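Local coordinates for protein CymD (Pseudomonas putida, PDB 6Z34) that forms an outer-membrane channel of the FadL family that probably takes up monoaromatic hydrocarbons by lateral diffusion during their biodegradation, at residues A[26-38]-A[88-101]. Residues are numbered along the deposited sequence; the frame is centred on the assembly and turned at random.
Sequences GAQGMMLNPATLT and VWRGERYALGVGAF
Val88 sets its CG2 methyl against Ala27 CB at 3.7 Å, a small branched side chain meeting a smaller one where the plug's first 3-10 turn nears the barrel wall. Two residues on, Arg90 bends at chi2 and chi3, which lays its guanidinium against the backbone of the second 3-10 segment at Thr38: Thr38 O stands over the centre of one face, with NH1 at too poor an angle for a hydrogen bond, while the long, bendable chain carries NE to a hydrogen bond with Met40 O. After the type II' turn, Ala95 puts its methyl 3.8 Å from Leu37 CB; so short a residue lets the 3-10 backbone lie near the strand. Gly97 suits its place because any CB would strike Met30 SD, which instead rests on the strand backbone, 3.4 Å from Val98 N. Phe101 offers an edge to Met30 CE, 3.8 Å from CZ, and a flat face to Met31 CG, 3.5 Å from the centroid, a CH-pi contact; Met31 SD stands off-centre on the same side, 4.6 Å from the centroid, an oblique Met-aromatic contact. With an alanine in place of Phe101, Met31 CG would probably lose the face beneath it and Met30 CE a neighbour. The contact joins the N-terminal plug, inside the FadL-type barrel, to the hairpin of strands 80-91 and 94-107; strands 131-146 and 198-229 also touch the plug, through Ser142 and Arg223.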
loop_
_atom_site.group_PDB
_atom_site.type_symbol
_atom_site.label_atom_id
_atom_site.label_comp_id
_atom_site.label_asym_id
_atom_site.label_seq_id
_atom_site.Cartn_x
_atom_site.Cartn_y
_atom_site.Cartn_z
ATOM N N GLY A 26 -2.248 12.055 -13.459
ATOM C CA GLY A 26 -0.989 12.762 -13.324
ATOM C C GLY A 26 0.191 11.820 -13.132
ATOM O O GLY A 26 0.164 10.650 -13.530
ATOM N N ALA A 27 1.241 12.344 -12.496
ATOM C CA ALA A 27 2.465 11.571 -12.313
ATOM C C ALA A 27 2.246 10.294 -11.521
ATOM O O ALA A 27 3.011 9.337 -11.685
ATOM C CB ALA A 27 3.512 12.409 -11.582
ATOM N N GLN A 28 1.238 10.259 -10.649
ATOM C CA GLN A 28 0.943 9.040 -9.904
ATOM C C GLN A 28 0.608 7.860 -10.806
ATOM O O GLN A 28 0.604 6.720 -10.320
ATOM C CB GLN A 28 -0.193 9.306 -8.923
ATOM C CG GLN A 28 0.218 10.257 -7.810
ATOM C CD GLN A 28 0.053 11.708 -8.196
ATOM O OE1 GLN A 28 -0.079 12.041 -9.384
ATOM N NE2 GLN A 28 0.062 12.587 -7.203
ATOM N N GLY A 29 0.373 8.089 -12.110
ATOM C CA GLY A 29 0.170 6.975 -13.020
ATOM C C GLY A 29 1.313 5.980 -12.988
ATOM O O GLY A 29 1.113 4.790 -13.239
ATOM N N MET A 30 2.522 6.449 -12.687
ATOM C CA MET A 30 3.674 5.603 -12.382
ATOM C C MET A 30 3.308 4.416 -11.488
ATOM O O MET A 30 3.872 3.317 -11.616
ATOM C CB MET A 30 4.758 6.441 -11.679
ATOM C CG MET A 30 5.818 6.969 -12.591
ATOM S SD MET A 30 7.137 7.934 -11.828
ATOM C CE MET A 30 6.243 9.106 -10.837
ATOM N N MET A 31 2.391 4.640 -10.550
ATOM C CA MET A 31 2.045 3.628 -9.562
ATOM C C MET A 31 0.674 3.032 -9.805
ATOM O O MET A 31 0.190 2.283 -8.960
ATOM C CB MET A 31 2.099 4.210 -8.151
ATOM C CG MET A 31 3.503 4.575 -7.678
ATOM S SD MET A 31 4.611 3.153 -7.510
ATOM C CE MET A 31 3.572 2.015 -6.638
ATOM N N LEU A 32 0.018 3.367 -10.917
ATOM C CA LEU A 32 -1.268 2.745 -11.217
ATOM C C LEU A 32 -1.185 2.154 -12.611
ATOM O O LEU A 32 -0.745 1.006 -12.787
ATOM C CB LEU A 32 -2.423 3.737 -11.099
ATOM C CG LEU A 32 -3.739 3.020 -10.752
ATOM C CD1 LEU A 32 -4.595 3.893 -9.850
ATOM C CD2 LEU A 32 -4.530 2.570 -11.977
ATOM N N ASN A 33 -1.570 2.933 -13.615
ATOM C CA ASN A 33 -1.368 2.516 -15.000
ATOM C C ASN A 33 -0.411 3.513 -15.630
ATOM O O ASN A 33 -0.811 4.638 -15.990
ATOM C CB ASN A 33 -2.681 2.419 -15.777
ATOM C CG ASN A 33 -2.475 1.932 -17.226
ATOM O OD1 ASN A 33 -1.361 1.535 -17.627
ATOM N ND2 ASN A 33 -3.551 1.959 -18.015
ATOM N N PRO A 34 0.867 3.162 -15.752
ATOM C CA PRO A 34 1.835 4.102 -16.332
ATOM C C PRO A 34 1.529 4.485 -17.772
ATOM O O PRO A 34 2.049 5.504 -18.239
ATOM C CB PRO A 34 3.172 3.353 -16.212
ATOM C CG PRO A 34 2.830 1.947 -15.821
ATOM C CD PRO A 34 1.505 1.972 -15.166
ATOM N N ALA A 35 0.679 3.739 -18.486
ATOM C CA ALA A 35 0.306 4.171 -19.832
ATOM C C ALA A 35 -0.381 5.527 -19.803
ATOM O O ALA A 35 -0.325 6.265 -20.796
ATOM C CB ALA A 35 -0.598 3.138 -20.511
ATOM N N THR A 36 -0.992 5.906 -18.664
ATOM C CA THR A 36 -1.706 7.184 -18.636
ATOM C C THR A 36 -0.765 8.381 -18.637
ATOM O O THR A 36 -1.228 9.508 -18.841
ATOM C CB THR A 36 -2.637 7.295 -17.426
ATOM O OG1 THR A 36 -1.891 7.138 -16.219
ATOM C CG2 THR A 36 -3.814 6.252 -17.513
ATOM N N LEU A 37 0.534 8.167 -18.401
ATOM C CA LEU A 37 1.485 9.268 -18.421
ATOM C C LEU A 37 1.593 9.925 -19.786
ATOM O O LEU A 37 1.943 11.105 -19.853
ATOM C CB LEU A 37 2.859 8.780 -17.987
ATOM C CG LEU A 37 2.890 8.187 -16.589
ATOM C CD1 LEU A 37 4.224 7.498 -16.382
ATOM C CD2 LEU A 37 2.626 9.298 -15.575
ATOM N N THR A 38 1.281 9.212 -20.874
ATOM C CA THR A 38 1.247 9.878 -22.178
ATOM C C THR A 38 0.160 10.946 -22.267
ATOM O O THR A 38 0.210 11.765 -23.189
ATOM C CB THR A 38 1.089 8.863 -23.331
ATOM O OG1 THR A 38 -0.148 8.140 -23.218
ATOM C CG2 THR A 38 2.241 7.897 -23.335
ATOM N N VAL A 88 8.676 13.612 -13.688
ATOM C CA VAL A 88 8.245 13.033 -14.955
ATOM C C VAL A 88 8.705 13.931 -16.103
ATOM O O VAL A 88 8.440 15.137 -16.099
ATOM C CB VAL A 88 6.712 12.841 -14.993
ATOM C CG1 VAL A 88 6.254 12.430 -16.393
ATOM C CG2 VAL A 88 6.281 11.803 -13.960
ATOM N N TRP A 89 9.370 13.335 -17.088
ATOM C CA TRP A 89 9.702 14.000 -18.343
ATOM C C TRP A 89 8.766 13.505 -19.450
ATOM O O TRP A 89 8.588 12.292 -19.630
ATOM C CB TRP A 89 11.168 13.729 -18.691
ATOM C CG TRP A 89 11.599 14.271 -19.999
ATOM C CD1 TRP A 89 12.125 15.511 -20.236
ATOM C CD2 TRP A 89 11.578 13.592 -21.267
ATOM N NE1 TRP A 89 12.422 15.645 -21.570
ATOM C CE2 TRP A 89 12.087 14.493 -22.230
ATOM C CE3 TRP A 89 11.173 12.321 -21.683
ATOM C CZ2 TRP A 89 12.197 14.164 -23.585
ATOM C CZ3 TRP A 89 11.291 11.989 -23.042
ATOM C CH2 TRP A 89 11.795 12.910 -23.970
ATOM N N ARG A 90 8.164 14.446 -20.180
ATOM C CA ARG A 90 7.249 14.160 -21.287
ATOM C C ARG A 90 7.759 14.860 -22.535
ATOM O O ARG A 90 7.778 16.092 -22.585
ATOM C CB ARG A 90 5.828 14.636 -20.976
ATOM C CG ARG A 90 4.855 13.539 -20.584
ATOM C CD ARG A 90 4.303 12.842 -21.816
ATOM N NE ARG A 90 3.316 13.637 -22.521
ATOM C CZ ARG A 90 2.982 13.431 -23.793
ATOM N NH1 ARG A 90 2.067 14.193 -24.380
ATOM N NH2 ARG A 90 3.570 12.448 -24.467
ATOM N N GLY A 91 8.142 14.095 -23.546
ATOM C CA GLY A 91 8.479 14.671 -24.839
ATOM C C GLY A 91 8.115 13.756 -25.992
ATOM O O GLY A 91 8.346 12.545 -25.953
ATOM N N GLU A 92 7.580 14.365 -27.050
ATOM C CA GLU A 92 7.187 13.633 -28.250
ATOM C C GLU A 92 6.258 12.505 -27.824
ATOM O O GLU A 92 5.219 12.771 -27.208
ATOM C CB GLU A 92 8.423 13.127 -29.009
ATOM C CG GLU A 92 8.166 12.352 -30.334
ATOM C CD GLU A 92 8.636 10.898 -30.268
ATOM O OE1 GLU A 92 8.745 10.238 -31.325
ATOM O OE2 GLU A 92 8.917 10.422 -29.151
ATOM N N ARG A 93 6.637 11.250 -28.094
ATOM C CA ARG A 93 5.809 10.073 -27.823
ATOM C C ARG A 93 6.134 9.393 -26.507
ATOM O O ARG A 93 5.470 8.417 -26.162
ATOM C CB ARG A 93 5.971 9.038 -28.940
ATOM C CG ARG A 93 5.424 9.467 -30.296
ATOM C CD ARG A 93 5.976 8.570 -31.410
ATOM N NE ARG A 93 4.985 7.654 -31.959
ATOM C CZ ARG A 93 4.345 7.839 -33.100
ATOM N NH1 ARG A 93 4.574 8.913 -33.824
ATOM N NH2 ARG A 93 3.463 6.947 -33.514
ATOM N N TYR A 94 7.157 9.847 -25.788
ATOM C CA TYR A 94 7.639 9.136 -24.618
ATOM C C TYR A 94 7.323 9.920 -23.357
ATOM O O TYR A 94 7.217 11.154 -23.375
ATOM C CB TYR A 94 9.152 8.893 -24.669
ATOM C CG TYR A 94 9.602 7.884 -25.705
ATOM C CD1 TYR A 94 9.773 8.249 -27.038
ATOM C CD2 TYR A 94 9.884 6.574 -25.342
ATOM C CE1 TYR A 94 10.199 7.315 -27.984
ATOM C CE2 TYR A 94 10.302 5.640 -26.269
ATOM C CZ TYR A 94 10.455 6.005 -27.584
ATOM O OH TYR A 94 10.894 5.059 -28.488
ATOM N N ALA A 95 7.159 9.169 -22.268
ATOM C CA ALA A 95 7.181 9.693 -20.917
ATOM C C ALA A 95 8.186 8.874 -20.135
ATOM O O ALA A 95 8.253 7.655 -20.306
ATOM C CB ALA A 95 5.823 9.606 -20.250
ATOM N N LEU A 96 8.998 9.556 -19.313
ATOM C CA LEU A 96 9.960 8.934 -18.413
ATOM C C LEU A 96 9.701 9.461 -17.018
ATOM O O LEU A 96 9.488 10.665 -16.830
ATOM C CB LEU A 96 11.400 9.240 -18.777
ATOM C CG LEU A 96 11.795 8.903 -20.213
ATOM C CD1 LEU A 96 13.160 9.536 -20.521
ATOM C CD2 LEU A 96 11.818 7.408 -20.421
ATOM N N GLY A 97 9.721 8.568 -16.044
ATOM C CA GLY A 97 9.353 8.938 -14.695
ATOM C C GLY A 97 10.169 8.189 -13.673
ATOM O O GLY A 97 10.627 7.065 -13.901
ATOM N N VAL A 98 10.329 8.828 -12.525
ATOM C CA VAL A 98 10.834 8.174 -11.332
ATOM C C VAL A 98 10.151 8.847 -10.153
ATOM O O VAL A 98 9.717 9.998 -10.243
ATOM C CB VAL A 98 12.380 8.262 -11.249
ATOM C CG1 VAL A 98 12.808 9.699 -11.143
ATOM C CG2 VAL A 98 12.919 7.442 -10.048
ATOM N N GLY A 99 10.048 8.131 -9.042
ATOM C CA GLY A 99 9.487 8.744 -7.856
ATOM C C GLY A 99 9.719 7.909 -6.616
ATOM O O GLY A 99 10.423 6.896 -6.636
ATOM N N ALA A 100 9.131 8.369 -5.523
ATOM C CA ALA A 100 9.195 7.656 -4.252
ATOM C C ALA A 100 7.827 7.782 -3.617
ATOM O O ALA A 100 7.389 8.899 -3.313
ATOM C CB ALA A 100 10.278 8.210 -3.336
ATOM N N PHE A 101 7.163 6.639 -3.442
ATOM C CA PHE A 101 5.796 6.560 -2.959
ATOM C C PHE A 101 5.796 5.711 -1.695
ATOM O O PHE A 101 6.188 4.539 -1.727
ATOM C CB PHE A 101 4.874 5.953 -4.020
ATOM C CG PHE A 101 4.733 6.792 -5.245
ATOM C CD1 PHE A 101 5.689 6.753 -6.247
ATOM C CD2 PHE A 101 3.644 7.637 -5.399
ATOM C CE1 PHE A 101 5.554 7.547 -7.387
ATOM C CE2 PHE A 101 3.508 8.429 -6.547
ATOM C CZ PHE A 101 4.471 8.385 -7.524
#